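Local coordinates for periplasmic protein (Legionella pneumophila subsp. pneumophila, PDB 4FGO) that binds calcium and is probably a periplasmic cysteine protease of the bacterial transglutaminase-like family, at residues F57-D62 against G84-F89; D70-P75 against F89-Y94; R108-A113 against H121-F126; A112-L117 against P151-V156. All coordinates share one frame; numbering follows the deposited sequence.

Contact 1: residues F57-D62 against G84-F89. With CA (calcium ion), chain B.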
loop_
_atom_site.group_PDB
_atom_site.type_symbol
_atom_site.label_atom_id
_atom_site.label_comp_id
_atom_site.label_asym_id
_atom_site.label_seq_id
_atom_site.Cartn_x
_atom_site.Cartn_y
_atom_site.Cartn_z
ATOM N N PHE A 57 -9.437 -8.147 0.730
ATOM C CA PHE A 57 -8.603 -9.112 1.454
ATOM C C PHE A 57 -8.842 -9.091 2.963
ATOM O O PHE A 57 -9.514 -8.207 3.492
ATOM C CB PHE A 57 -7.118 -8.905 1.141
ATOM C CG PHE A 57 -6.684 -9.514 -0.168
ATOM C CD1 PHE A 57 -5.602 -10.387 -0.221
ATOM C CD2 PHE A 57 -7.368 -9.222 -1.351
ATOM C CE1 PHE A 57 -5.201 -10.946 -1.425
ATOM C CE2 PHE A 57 -6.976 -9.781 -2.549
ATOM C CZ PHE A 57 -5.890 -10.642 -2.589
ATOM N N ASN A 58 -8.260 -10.072 3.646
ATOM C CA ASN A 58 -8.480 -10.265 5.064
ATOM C C ASN A 58 -7.701 -9.278 5.936
ATOM O O ASN A 58 -6.482 -9.163 5.801
ATOM C CB ASN A 58 -8.093 -11.687 5.423
ATOM C CG ASN A 58 -9.172 -12.390 6.180
ATOM O OD1 ASN A 58 -9.831 -11.783 7.025
ATOM N ND2 ASN A 58 -9.384 -13.667 5.878
ATOM N N TYR A 59 -8.408 -8.578 6.824
ATOM C CA TYR A 59 -7.788 -7.608 7.721
ATOM C C TYR A 59 -7.310 -8.273 9.008
ATOM O O TYR A 59 -8.119 -8.588 9.882
ATOM C CB TYR A 59 -8.777 -6.490 8.058
ATOM C CG TYR A 59 -8.129 -5.286 8.707
ATOM C CD1 TYR A 59 -8.120 -5.122 10.090
ATOM C CD2 TYR A 59 -7.514 -4.311 7.929
ATOM C CE1 TYR A 59 -7.512 -4.006 10.681
ATOM C CE2 TYR A 59 -6.911 -3.200 8.503
ATOM C CZ TYR A 59 -6.910 -3.048 9.870
ATOM O OH TYR A 59 -6.300 -1.930 10.402
ATOM N N GLU A 60 -6.001 -8.486 9.131
ATOM C CA GLU A 60 -5.468 -9.184 10.301
ATOM C C GLU A 60 -5.124 -8.200 11.410
ATOM O O GLU A 60 -4.410 -7.231 11.191
ATOM C CB GLU A 60 -4.236 -10.013 9.935
ATOM C CG GLU A 60 -4.491 -11.099 8.894
ATOM C CD GLU A 60 -3.199 -11.696 8.349
ATOM O OE1 GLU A 60 -2.104 -11.196 8.703
ATOM O OE2 GLU A 60 -3.282 -12.657 7.553
ATOM N N THR A 61 -5.657 -8.441 12.597
ATOM C CA THR A 61 -5.352 -7.605 13.746
ATOM C C THR A 61 -4.363 -8.356 14.623
ATOM O O THR A 61 -4.489 -9.568 14.832
ATOM C CB THR A 61 -6.613 -7.266 14.560
ATOM O OG1 THR A 61 -7.538 -6.549 13.731
ATOM C CG2 THR A 61 -6.260 -6.405 15.754
ATOM N N ASP A 62 -3.362 -7.643 15.118
ATOM C CA ASP A 62 -2.346 -8.282 15.935
ATOM C C ASP A 62 -2.908 -8.601 17.316
ATOM O O ASP A 62 -3.295 -7.694 18.051
ATOM C CB ASP A 62 -1.108 -7.400 16.055
ATOM C CG ASP A 62 -0.016 -8.059 16.867
ATOM O OD1 ASP A 62 0.072 -7.786 18.080
ATOM O OD2 ASP A 62 0.743 -8.868 16.296
ATOM N N GLY A 84 -3.456 -9.269 5.689
ATOM C CA GLY A 84 -2.486 -8.674 6.608
ATOM C C GLY A 84 -3.049 -7.521 7.440
ATOM O O GLY A 84 -4.267 -7.369 7.533
ATOM N N ASP A 85 -2.182 -6.707 8.048
ATOM C CA ASP A 85 -2.654 -5.559 8.840
ATOM C C ASP A 85 -2.541 -4.234 8.074
ATOM O O ASP A 85 -2.173 -4.220 6.888
ATOM C CB ASP A 85 -2.019 -5.498 10.245
ATOM C CG ASP A 85 -0.521 -5.296 10.212
ATOM O OD1 ASP A 85 -0.025 -4.558 9.327
ATOM O OD2 ASP A 85 0.164 -5.892 11.067
ATOM N N CYS A 86 -2.885 -3.122 8.717
ATOM C CA CYS A 86 -2.982 -1.868 7.964
ATOM C C CYS A 86 -1.674 -1.478 7.267
ATOM O O CYS A 86 -1.703 -0.930 6.166
ATOM C CB CYS A 86 -3.494 -0.718 8.832
ATOM S SG CYS A 86 -2.380 -0.337 10.223
ATOM N N GLU A 87 -0.526 -1.755 7.891
ATOM C CA GLU A 87 0.740 -1.502 7.203
ATOM C C GLU A 87 0.847 -2.411 5.980
ATOM O O GLU A 87 1.231 -1.971 4.903
ATOM C CB GLU A 87 1.943 -1.750 8.113
ATOM C CG GLU A 87 1.668 -1.507 9.567
ATOM C CD GLU A 87 2.810 -1.968 10.469
ATOM O OE1 GLU A 87 3.037 -3.211 10.605
ATOM O OE2 GLU A 87 3.443 -1.069 11.067
ATOM N N ASP A 88 0.513 -3.682 6.153
ATOM C CA ASP A 88 0.625 -4.632 5.059
ATOM C C ASP A 88 -0.275 -4.271 3.877
ATOM O O ASP A 88 0.123 -4.418 2.720
ATOM C CB ASP A 88 0.273 -6.024 5.541
ATOM C CG ASP A 88 1.100 -6.446 6.707
ATOM O OD1 ASP A 88 2.334 -6.172 6.690
ATOM O OD2 ASP A 88 0.512 -7.043 7.642
ATOM N N PHE A 89 -1.479 -3.790 4.179
ATOM C CA PHE A 89 -2.404 -3.305 3.153
ATOM C C PHE A 89 -1.783 -2.169 2.341
ATOM O O PHE A 89 -1.803 -2.202 1.113
ATOM C CB PHE A 89 -3.721 -2.827 3.779
ATOM C CG PHE A 89 -4.742 -3.910 3.966
ATOM C CD1 PHE A 89 -4.484 -5.009 4.782
ATOM C CD2 PHE A 89 -5.981 -3.826 3.332
ATOM C CE1 PHE A 89 -5.435 -6.002 4.948
ATOM C CE2 PHE A 89 -6.939 -4.809 3.508
ATOM C CZ PHE A 89 -6.673 -5.901 4.312
HETATM CA CA CA B . 2.439 -6.113 9.419
#

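Contact 2: residues D70-P75 against F89-Y94. With CA (calcium ion), chain B.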
loop_
_atom_site.group_PDB
_atom_site.type_symbol
_atom_site.label_atom_id
_atom_site.label_comp_id
_atom_site.label_asym_id
_atom_site.label_seq_id
_atom_site.Cartn_x
_atom_site.Cartn_y
_atom_site.Cartn_z
ATOM N N ASP A 70 5.099 -5.849 14.058
ATOM C CA ASP A 70 6.344 -5.186 13.679
ATOM C C ASP A 70 6.950 -5.677 12.345
ATOM O O ASP A 70 8.134 -5.467 12.059
ATOM C CB ASP A 70 7.331 -5.295 14.835
ATOM C CG ASP A 70 6.830 -4.555 16.082
ATOM O OD1 ASP A 70 6.979 -5.080 17.209
ATOM O OD2 ASP A 70 6.263 -3.444 15.922
ATOM N N TYR A 71 6.126 -6.324 11.528
ATOM C CA TYR A 71 6.631 -7.043 10.363
ATOM C C TYR A 71 5.953 -6.678 9.049
ATOM O O TYR A 71 4.867 -7.124 8.778
ATOM C CB TYR A 71 6.444 -8.533 10.594
ATOM C CG TYR A 71 6.833 -9.417 9.429
ATOM C CD1 TYR A 71 5.860 -9.999 8.613
ATOM C CD2 TYR A 71 8.165 -9.706 9.167
ATOM C CE1 TYR A 71 6.213 -10.832 7.564
ATOM C CE2 TYR A 71 8.527 -10.538 8.122
ATOM C CZ TYR A 71 7.549 -11.099 7.323
ATOM O OH TYR A 71 7.915 -11.926 6.286
ATOM N N TRP A 72 6.610 -5.914 8.196
ATOM C CA TRP A 72 6.008 -5.557 6.909
ATOM C C TRP A 72 5.874 -6.779 5.967
ATOM O O TRP A 72 6.878 -7.288 5.467
ATOM C CB TRP A 72 6.856 -4.458 6.271
ATOM C CG TRP A 72 6.794 -3.155 7.016
ATOM C CD1 TRP A 72 5.921 -2.824 8.022
ATOM C CD2 TRP A 72 7.627 -2.000 6.815
ATOM N NE1 TRP A 72 6.166 -1.544 8.462
ATOM C CE2 TRP A 72 7.206 -1.016 7.744
ATOM C CE3 TRP A 72 8.691 -1.705 5.951
ATOM C CZ2 TRP A 72 7.808 0.243 7.828
ATOM C CZ3 TRP A 72 9.289 -0.449 6.035
ATOM C CH2 TRP A 72 8.846 0.507 6.970
ATOM N N LYS A 73 4.653 -7.272 5.748
ATOM C CA LYS A 73 4.456 -8.387 4.811
ATOM C C LYS A 73 4.831 -7.980 3.385
ATOM O O LYS A 73 4.420 -6.916 2.916
ATOM C CB LYS A 73 3.001 -8.859 4.791
ATOM C CG LYS A 73 2.644 -9.950 5.767
ATOM C CD LYS A 73 1.380 -10.646 5.304
ATOM C CE LYS A 73 0.518 -11.091 6.466
ATOM N NZ LYS A 73 0.426 -10.020 7.490
ATOM N N SER A 74 5.589 -8.826 2.687
ATOM C CA SER A 74 5.814 -8.607 1.257
ATOM C C SER A 74 4.498 -8.864 0.540
ATOM O O SER A 74 3.638 -9.567 1.076
ATOM C CB SER A 74 6.924 -9.522 0.710
ATOM O OG SER A 74 6.489 -10.864 0.545
ATOM N N PRO A 75 4.326 -8.289 -0.667
ATOM C CA PRO A 75 3.084 -8.521 -1.401
ATOM C C PRO A 75 2.844 -10.003 -1.633
ATOM O O PRO A 75 1.727 -10.469 -1.406
ATOM C CB PRO A 75 3.327 -7.797 -2.730
ATOM C CG PRO A 75 4.238 -6.683 -2.365
ATOM C CD PRO A 75 5.170 -7.280 -1.333
ATOM N N PHE A 89 -1.479 -3.790 4.179
ATOM C CA PHE A 89 -2.404 -3.305 3.153
ATOM C C PHE A 89 -1.783 -2.169 2.341
ATOM O O PHE A 89 -1.803 -2.202 1.113
ATOM C CB PHE A 89 -3.721 -2.827 3.779
ATOM C CG PHE A 89 -4.742 -3.910 3.966
ATOM C CD1 PHE A 89 -4.484 -5.009 4.782
ATOM C CD2 PHE A 89 -5.981 -3.826 3.332
ATOM C CE1 PHE A 89 -5.435 -6.002 4.948
ATOM C CE2 PHE A 89 -6.939 -4.809 3.508
ATOM C CZ PHE A 89 -6.673 -5.901 4.312
ATOM N N ALA A 90 -1.232 -1.169 3.032
ATOM C CA ALA A 90 -0.621 -0.028 2.356
ATOM C C ALA A 90 0.538 -0.476 1.465
ATOM O O ALA A 90 0.760 0.094 0.390
ATOM C CB ALA A 90 -0.142 1.013 3.366
ATOM N N ILE A 91 1.271 -1.491 1.921
ATOM C CA ILE A 91 2.425 -1.994 1.189
ATOM C C ILE A 91 2.069 -2.634 -0.171
ATOM O O ILE A 91 2.651 -2.276 -1.191
ATOM C CB ILE A 91 3.276 -2.952 2.061
ATOM C CG1 ILE A 91 4.141 -2.137 3.020
ATOM C CG2 ILE A 91 4.169 -3.831 1.190
ATOM C CD1 ILE A 91 4.685 -2.935 4.162
ATOM N N ILE A 92 1.128 -3.568 -0.194
ATOM C CA ILE A 92 0.809 -4.235 -1.460
ATOM C C ILE A 92 0.106 -3.271 -2.426
ATOM O O ILE A 92 0.324 -3.323 -3.638
ATOM C CB ILE A 92 0.001 -5.535 -1.271
ATOM C CG1 ILE A 92 -0.128 -6.276 -2.611
ATOM C CG2 ILE A 92 -1.361 -5.254 -0.626
ATOM C CD1 ILE A 92 -0.392 -7.747 -2.496
ATOM N N LYS A 93 -0.709 -2.369 -1.889
ATOM C CA LYS A 93 -1.334 -1.352 -2.730
ATOM C C LYS A 93 -0.245 -0.514 -3.382
ATOM O O LYS A 93 -0.318 -0.227 -4.575
ATOM C CB LYS A 93 -2.282 -0.453 -1.934
ATOM C CG LYS A 93 -3.461 -1.176 -1.325
ATOM C CD LYS A 93 -4.387 -0.213 -0.617
ATOM C CE LYS A 93 -5.511 -0.950 0.077
ATOM N NZ LYS A 93 -6.423 -0.037 0.819
ATOM N N TYR A 94 0.775 -0.162 -2.597
ATOM C CA TYR A 94 1.903 0.617 -3.101
ATOM C C TYR A 94 2.543 -0.076 -4.293
ATOM O O TYR A 94 2.661 0.508 -5.370
ATOM C CB TYR A 94 2.956 0.865 -2.000
ATOM C CG TYR A 94 4.254 1.488 -2.496
ATOM C CD1 TYR A 94 4.412 2.866 -2.538
ATOM C CD2 TYR A 94 5.324 0.691 -2.934
ATOM C CE1 TYR A 94 5.594 3.439 -2.999
ATOM C CE2 TYR A 94 6.507 1.260 -3.407
ATOM C CZ TYR A 94 6.636 2.636 -3.430
ATOM O OH TYR A 94 7.805 3.226 -3.876
HETATM CA CA CA B . 2.439 -6.113 9.419
#

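Contact 3: residues R108-A113 against H121-F126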
loop_
_atom_site.group_PDB
_atom_site.type_symbol
_atom_site.label_atom_id
_atom_site.label_comp_id
_atom_site.label_asym_id
_atom_site.label_seq_id
_atom_site.Cartn_x
_atom_site.Cartn_y
_atom_site.Cartn_z
ATOM N N ARG A 108 3.442 7.368 -1.169
ATOM C CA ARG A 108 4.127 7.272 0.130
ATOM C C ARG A 108 3.314 6.478 1.139
ATOM O O ARG A 108 2.102 6.612 1.207
ATOM C CB ARG A 108 4.387 8.658 0.724
ATOM C CG ARG A 108 5.366 9.470 -0.064
ATOM C CD ARG A 108 5.655 10.827 0.531
ATOM N NE ARG A 108 6.343 11.608 -0.495
ATOM C CZ ARG A 108 6.495 12.927 -0.483
ATOM N NH1 ARG A 108 6.013 13.656 0.521
ATOM N NH2 ARG A 108 7.132 13.514 -1.493
ATOM N N ILE A 109 3.990 5.661 1.932
ATOM C CA ILE A 109 3.329 4.954 3.008
ATOM C C ILE A 109 3.327 5.903 4.209
ATOM O O ILE A 109 4.360 6.446 4.552
ATOM C CB ILE A 109 4.089 3.667 3.327
ATOM C CG1 ILE A 109 4.252 2.835 2.039
ATOM C CG2 ILE A 109 3.389 2.901 4.423
ATOM C CD1 ILE A 109 3.550 1.527 2.047
ATOM N N THR A 110 2.165 6.117 4.813
ATOM C CA THR A 110 2.003 7.167 5.814
ATOM C C THR A 110 1.615 6.587 7.169
ATOM O O THR A 110 0.679 5.805 7.283
ATOM C CB THR A 110 0.909 8.197 5.396
ATOM O OG1 THR A 110 1.325 8.896 4.213
ATOM C CG2 THR A 110 0.670 9.211 6.509
ATOM N N TYR A 111 2.351 6.993 8.192
ATOM C CA TYR A 111 2.048 6.636 9.567
ATOM C C TYR A 111 1.265 7.797 10.184
ATOM O O TYR A 111 1.783 8.907 10.309
ATOM C CB TYR A 111 3.370 6.389 10.309
ATOM C CG TYR A 111 3.233 6.070 11.795
ATOM C CD1 TYR A 111 3.602 4.829 12.304
ATOM C CD2 TYR A 111 2.758 7.023 12.688
ATOM C CE1 TYR A 111 3.479 4.547 13.667
ATOM C CE2 TYR A 111 2.613 6.750 14.032
ATOM C CZ TYR A 111 2.986 5.519 14.527
ATOM O OH TYR A 111 2.854 5.282 15.890
ATOM N N ALA A 112 0.028 7.548 10.583
ATOM C CA ALA A 112 -0.809 8.636 11.088
ATOM C C ALA A 112 -1.398 8.349 12.464
ATOM O O ALA A 112 -1.617 7.195 12.827
ATOM C CB ALA A 112 -1.929 8.944 10.086
ATOM N N ALA A 113 -1.651 9.404 13.234
ATOM C CA ALA A 113 -2.427 9.273 14.458
ATOM C C ALA A 113 -3.913 9.298 14.105
ATOM O O ALA A 113 -4.395 10.221 13.428
ATOM C CB ALA A 113 -2.080 10.387 15.444
ATOM N N HIS A 121 -2.144 4.351 12.854
ATOM C CA HIS A 121 -2.781 3.757 11.690
ATOM C C HIS A 121 -2.031 4.118 10.421
ATOM O O HIS A 121 -1.741 5.288 10.164
ATOM C CB HIS A 121 -4.226 4.238 11.561
ATOM C CG HIS A 121 -4.999 3.585 10.464
ATOM N ND1 HIS A 121 -5.300 2.222 10.463
ATOM C CD2 HIS A 121 -5.569 4.078 9.339
ATOM C CE1 HIS A 121 -6.001 1.934 9.388
ATOM N NE2 HIS A 121 -6.187 3.033 8.689
HETATM N N MSE A 122 -1.751 3.111 9.610
HETATM C CA MSE A 122 -1.030 3.331 8.378
HETATM C C MSE A 122 -1.910 3.369 7.133
HETATM O O MSE A 122 -2.785 2.537 6.971
HETATM C CB MSE A 122 -0.020 2.238 8.157
HETATM C CG MSE A 122 0.946 2.709 7.158
HETATM SE SE MSE A 122 2.595 3.231 8.089
HETATM C CE MSE A 122 3.302 1.534 7.472
ATOM N N VAL A 123 -1.622 4.311 6.246
ATOM C CA VAL A 123 -2.354 4.434 4.995
ATOM C C VAL A 123 -1.377 4.601 3.835
ATOM O O VAL A 123 -0.153 4.728 4.035
ATOM C CB VAL A 123 -3.320 5.634 5.025
ATOM C CG1 VAL A 123 -4.344 5.462 6.118
ATOM C CG2 VAL A 123 -2.551 6.930 5.198
ATOM N N LEU A 124 -1.924 4.567 2.623
ATOM C CA LEU A 124 -1.159 4.921 1.440
ATOM C C LEU A 124 -1.593 6.299 0.982
ATOM O O LEU A 124 -2.780 6.552 0.802
ATOM C CB LEU A 124 -1.372 3.884 0.339
ATOM C CG LEU A 124 -0.595 4.135 -0.956
ATOM C CD1 LEU A 124 0.896 4.201 -0.668
ATOM C CD2 LEU A 124 -0.909 3.065 -1.995
ATOM N N SER A 125 -0.632 7.196 0.808
ATOM C CA SER A 125 -0.932 8.535 0.320
ATOM C C SER A 125 -0.504 8.663 -1.134
ATOM O O SER A 125 0.630 8.319 -1.482
ATOM C CB SER A 125 -0.195 9.595 1.155
ATOM O OG SER A 125 -0.554 9.491 2.524
ATOM N N PHE A 126 -1.410 9.158 -1.977
ATOM C CA PHE A 126 -1.081 9.407 -3.375
ATOM C C PHE A 126 -1.035 10.903 -3.632
ATOM O O PHE A 126 -1.974 11.616 -3.296
ATOM C CB PHE A 126 -2.125 8.761 -4.298
ATOM C CG PHE A 126 -2.045 9.237 -5.729
ATOM C CD1 PHE A 126 -1.000 8.844 -6.548
ATOM C CD2 PHE A 126 -3.015 10.082 -6.243
ATOM C CE1 PHE A 126 -0.936 9.282 -7.878
ATOM C CE2 PHE A 126 -2.956 10.526 -7.575
ATOM C CZ PHE A 126 -1.907 10.122 -8.378
#

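Contact 4: residues A112-L117 against P151-V156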
loop_
_atom_site.group_PDB
_atom_site.type_symbol
_atom_site.label_atom_id
_atom_site.label_comp_id
_atom_site.label_asym_id
_atom_site.label_seq_id
_atom_site.Cartn_x
_atom_site.Cartn_y
_atom_site.Cartn_z
ATOM N N ALA A 112 0.028 7.548 10.583
ATOM C CA ALA A 112 -0.809 8.636 11.088
ATOM C C ALA A 112 -1.398 8.349 12.464
ATOM O O ALA A 112 -1.617 7.195 12.827
ATOM C CB ALA A 112 -1.929 8.944 10.086
ATOM N N ALA A 113 -1.651 9.404 13.234
ATOM C CA ALA A 113 -2.427 9.273 14.458
ATOM C C ALA A 113 -3.913 9.298 14.105
ATOM O O ALA A 113 -4.395 10.221 13.428
ATOM C CB ALA A 113 -2.080 10.387 15.444
ATOM N N SER A 114 -4.630 8.265 14.539
ATOM C CA SER A 114 -6.052 8.138 14.249
ATOM C C SER A 114 -6.900 8.568 15.442
ATOM O O SER A 114 -6.776 8.006 16.525
ATOM C CB SER A 114 -6.394 6.696 13.885
ATOM O OG SER A 114 -7.792 6.565 13.675
ATOM N N LEU A 115 -7.765 9.557 15.246
ATOM C CA LEU A 115 -8.601 10.037 16.340
ATOM C C LEU A 115 -9.748 9.074 16.647
ATOM O O LEU A 115 -10.065 8.814 17.813
ATOM C CB LEU A 115 -9.116 11.446 16.048
ATOM C CG LEU A 115 -8.081 12.545 16.309
ATOM C CD1 LEU A 115 -8.555 13.885 15.773
ATOM C CD2 LEU A 115 -7.782 12.639 17.802
ATOM N N THR A 116 -10.348 8.539 15.589
ATOM C CA THR A 116 -11.439 7.577 15.707
ATOM C C THR A 116 -10.999 6.298 16.436
ATOM O O THR A 116 -11.549 5.945 17.479
ATOM C CB THR A 116 -11.998 7.211 14.316
ATOM O OG1 THR A 116 -10.914 6.859 13.450
ATOM C CG2 THR A 116 -12.744 8.394 13.703
ATOM N N LEU A 117 -9.991 5.623 15.888
ATOM C CA LEU A 117 -9.493 4.370 16.453
ATOM C C LEU A 117 -8.601 4.609 17.668
ATOM O O LEU A 117 -8.198 3.658 18.339
ATOM C CB LEU A 117 -8.696 3.593 15.405
ATOM C CG LEU A 117 -9.322 3.408 14.027
ATOM C CD1 LEU A 117 -8.273 2.906 13.051
ATOM C CD2 LEU A 117 -10.524 2.468 14.078
ATOM N N PRO A 151 -9.941 14.372 8.605
ATOM C CA PRO A 151 -9.440 15.034 9.812
ATOM C C PRO A 151 -9.281 14.036 10.963
ATOM O O PRO A 151 -8.708 14.383 11.994
ATOM C CB PRO A 151 -10.540 16.047 10.126
ATOM C CG PRO A 151 -11.790 15.371 9.645
ATOM C CD PRO A 151 -11.392 14.570 8.423
ATOM N N ASP A 152 -9.789 12.816 10.779
ATOM C CA ASP A 152 -9.581 11.731 11.735
ATOM C C ASP A 152 -8.136 11.223 11.677
ATOM O O ASP A 152 -7.723 10.402 12.498
ATOM C CB ASP A 152 -10.550 10.580 11.461
ATOM C CG ASP A 152 -10.433 10.037 10.050
ATOM O OD1 ASP A 152 -10.287 10.837 9.097
ATOM O OD2 ASP A 152 -10.489 8.799 9.885
ATOM N N LEU A 153 -7.370 11.715 10.707
ATOM C CA LEU A 153 -5.991 11.287 10.534
ATOM C C LEU A 153 -5.025 12.461 10.589
ATOM O O LEU A 153 -5.180 13.433 9.846
ATOM C CB LEU A 153 -5.827 10.548 9.204
ATOM C CG LEU A 153 -6.575 9.221 9.052
ATOM C CD1 LEU A 153 -6.222 8.578 7.732
ATOM C CD2 LEU A 153 -6.260 8.280 10.217
ATOM N N LYS A 154 -4.036 12.365 11.481
ATOM C CA LYS A 154 -2.969 13.353 11.563
ATOM C C LYS A 154 -1.625 12.660 11.320
ATOM O O LYS A 154 -1.091 11.966 12.210
ATOM C CB LYS A 154 -2.984 14.082 12.913
ATOM C CG LYS A 154 -2.328 15.466 12.875
ATOM C CD LYS A 154 -1.164 15.580 13.872
ATOM C CE LYS A 154 -0.101 16.599 13.432
ATOM N NZ LYS A 154 -0.568 18.019 13.427
ATOM N N PRO A 155 -1.074 12.832 10.106
ATOM C CA PRO A 155 0.174 12.171 9.710
ATOM C C PRO A 155 1.300 12.513 10.665
ATOM O O PRO A 155 1.328 13.632 11.174
ATOM C CB PRO A 155 0.473 12.774 8.332
ATOM C CG PRO A 155 -0.838 13.230 7.823
ATOM C CD PRO A 155 -1.606 13.692 9.035
ATOM N N VAL A 156 2.193 11.556 10.913
ATOM C CA VAL A 156 3.379 11.793 11.704
ATOM C C VAL A 156 4.599 11.706 10.813
ATOM O O VAL A 156 5.516 12.516 10.929
ATOM C CB VAL A 156 3.512 10.769 12.853
ATOM C CG1 VAL A 156 4.823 10.992 13.624
ATOM C CG2 VAL A 156 2.295 10.868 13.766
HETATM O O HOH W 1 -8.908 6.844 11.554
#

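Contact 1: residues F57-D62 against G84-F89
Gly84 is the narrow point at which 57-62 and 84-89 meet, gripped by Asn58 and Glu60, with Tyr59 as its bridge partner. Its N-H bonds to Asn58 O at 3.0 Å, and its O accepts from Glu60 N at 2.6 Å; the two bonds make a short parallel bridge between Tyr59 and Gly84. The Glu60 chain, extended beyond CG, lies along this flat spot, and OE1 comes to 3.3 Å from Gly84 CA. That carboxylate is held by a salt bridge to Lys73.

The Phe89 ring is a broad bump on the helix side. Its edge fits beneath the strand, with CE1 3.4 Å from Asn58 O near the ring plane, while Tyr59 CD2 hangs over one of its faces. The ring planes meet obliquely at 59°. Tyr59 has CG anti to its own N (chi1 -166°), which carries the phenol past Phe89 until OH reaches 3.4 Å from Cys86 CB.

Helix 86-99 starts here with a capping box. Asp85 N donates to Asp88 OD2 (2.7 Å, 173° at the hydrogen), and Asp85 OD1 accepts a weak return bond from Asp88 N. The same two carboxylates bind calcium, Asp85 through OD2 and Asp88 through both oxygens; Asp69 and Tyr71 O also bind it, and Glu87, another residue of this site, has OE1 3.2 Å from the ion. Cys86 at the head of this helix, facing His121 of strand 119-126, is consistent with the papain-like arrangement of clan CA peptidases. Asp85 CB comes to 3.1 Å from Glu60 O.

Contact 2: residues D70-P75 against F89-Y94
Ile91 meets Trp72 and Lys73 where the calcium-binding loop runs along the flank of helix 86-99, just before Ser74 caps the N-terminus of helix 75-81. The contact has no hydrogen bond across it; shape and torsions do the work. In Ile91, CG1 lies anti to the carbonyl carbon (chi1 -79°), which spreads the two branches along the loop. One branch runs out to CD1, which abuts Trp72 at CB, 3.4 Å away, and leans obliquely on the indole near CG. The other, CG2, rests 3.5 Å from Lys73 O. The Ile91 and Trp72 side chains cross at about a right angle.

The Trp72 side chain also touches Leu188 of helix 183-192, placing the loop between two helices. Lys73 NZ forms salt bridges with Glu60 and Asp88. Earlier in the loop, Tyr71 O binds the calcium at 2.7 Å, tying this backbone to the ion.

The next residue along the helix from Ile91, Ile92, takes a different rotamer. With CG1 opposite the backbone N (chi1 -172°), its chain reaches Pro75, the first residue of helix 75-81. Its CD1 methyl ends 3.7 Å from Pro75 CB and 3.6 Å from Pro75 O.

Contact 3: residues R108-A113 against H121-F126
Met122, deposited as selenomethionine, lies across Thr110 and Ile109 of the neighbouring strand. From CB, 3.7 Å from Thr110 O, the chain runs over that carbonyl: CG approaches the same oxygen at 3.1 Å and also meets Ile109 CG2. The selenium follows, 3.3 Å from Thr110 O and alongside Tyr111 CB. Bends at chi2 and chi3 (103° and 102°) then turn the methyl back, and CE ends 3.3 Å from Ile109 CG2, a distance too short for two carbons to be taken literally. Past this tip, Glu87 of helix 86-99 closes over the methyl.

The pairing is that of a beta hairpin, strands 107-114 and 119-126, at the middle of the antiparallel sheet. Arg108 with Ser125, Thr110 with Val123 and Ala112 with His121 are hydrogen-bonded pairs, each linked by two backbone bonds, while Ile109 with Leu124 and Tyr111 with Met122 are the non-hydrogen-bonded pairs between them. Ile109, Met122 and Leu124 project from the face that helix 86-99 packs against.

The other face carries Thr110, Val123 and Ser125. Thr110 and Val123 point the same way, side by side, CB to CG2 at 3.7 Å. Thr110 OG1 and Ser125 OG are hydrogen-bonded at 2.6 Å, and Ser158 on the next strand is a second partner of Thr110 OG1. His121, on this face too, bonds through NE2 to Asp138, consistent with a Cys-His-Asp catalytic site that would include Cys86. The hydroxyl pair implies that a polar link can be buried on this face because each oxygen has a partner, whereas the helix side is filled by apolar side chains, with Met122 also lying against the Thr110 carbonyl.

Contact 4: residues A112-L117 against P151-V156
Ala113 and Lys154 exchange two backbone bonds, Ala113 N to Lys154 O at 2.8 Å and Lys154 N to Ala113 O at 2.9 Å. Leu115 N adds a third bond, to Asp152 O. Around these, Ala112 CB rests 3.9 Å from Pro155 CA, and Leu153 CD2 reaches 4.0 Å from Ser114 CB.

These are antiparallel strands, with 107-114 inside the sheet between 119-126 and 153-160. The chain leaves the sheet at Ser114, whose OG is anti to its N (chi1 177°) and accepts from Leu117 N at 3.3 Å, an ST motif that turns the segment through Leu115 and Thr116. Leu115 CD1 lies 3.8 Å from Pro151 O, and Thr116 CG2 meets Asp152 CB, the two side chains crossing at a slant.

Farther out, one water bridges the turn and Asp152, just before strand 153-160: it donates to Asp152 OD2 at 3.0 Å and pairs with Thr116 OG1 at 2.8 Å, while its very short approach to Ser114 OG is of doubtful length. Asp152 OD2 is also engaged by Arg150 in a salt bridge.

How the contacts relate
Contacts 1, 2 and 3 are buried, whereas contact 4 lies at the surface, its centre about 17 Å from the centre of the chain. Contacts 1 and 2 share Phe89 and helix 86-99 and both reach the calcium; Lys73 of contact 2 bridges to Glu60 and Asp88 of contact 1, joining them through charge. Contact 2 is otherwise apolar, and contact 1 mixes backbone bonds, rings and metal ligands. Contacts 3 and 4 use the two flanks of strand 107-114, sharing Ala112 and Ala113. Their antiparallel bonding is alike, but contact 3 adds close apolar packing under helix 86-99, while contact 4 turns to water and a turn motif where strand 107-114 ends.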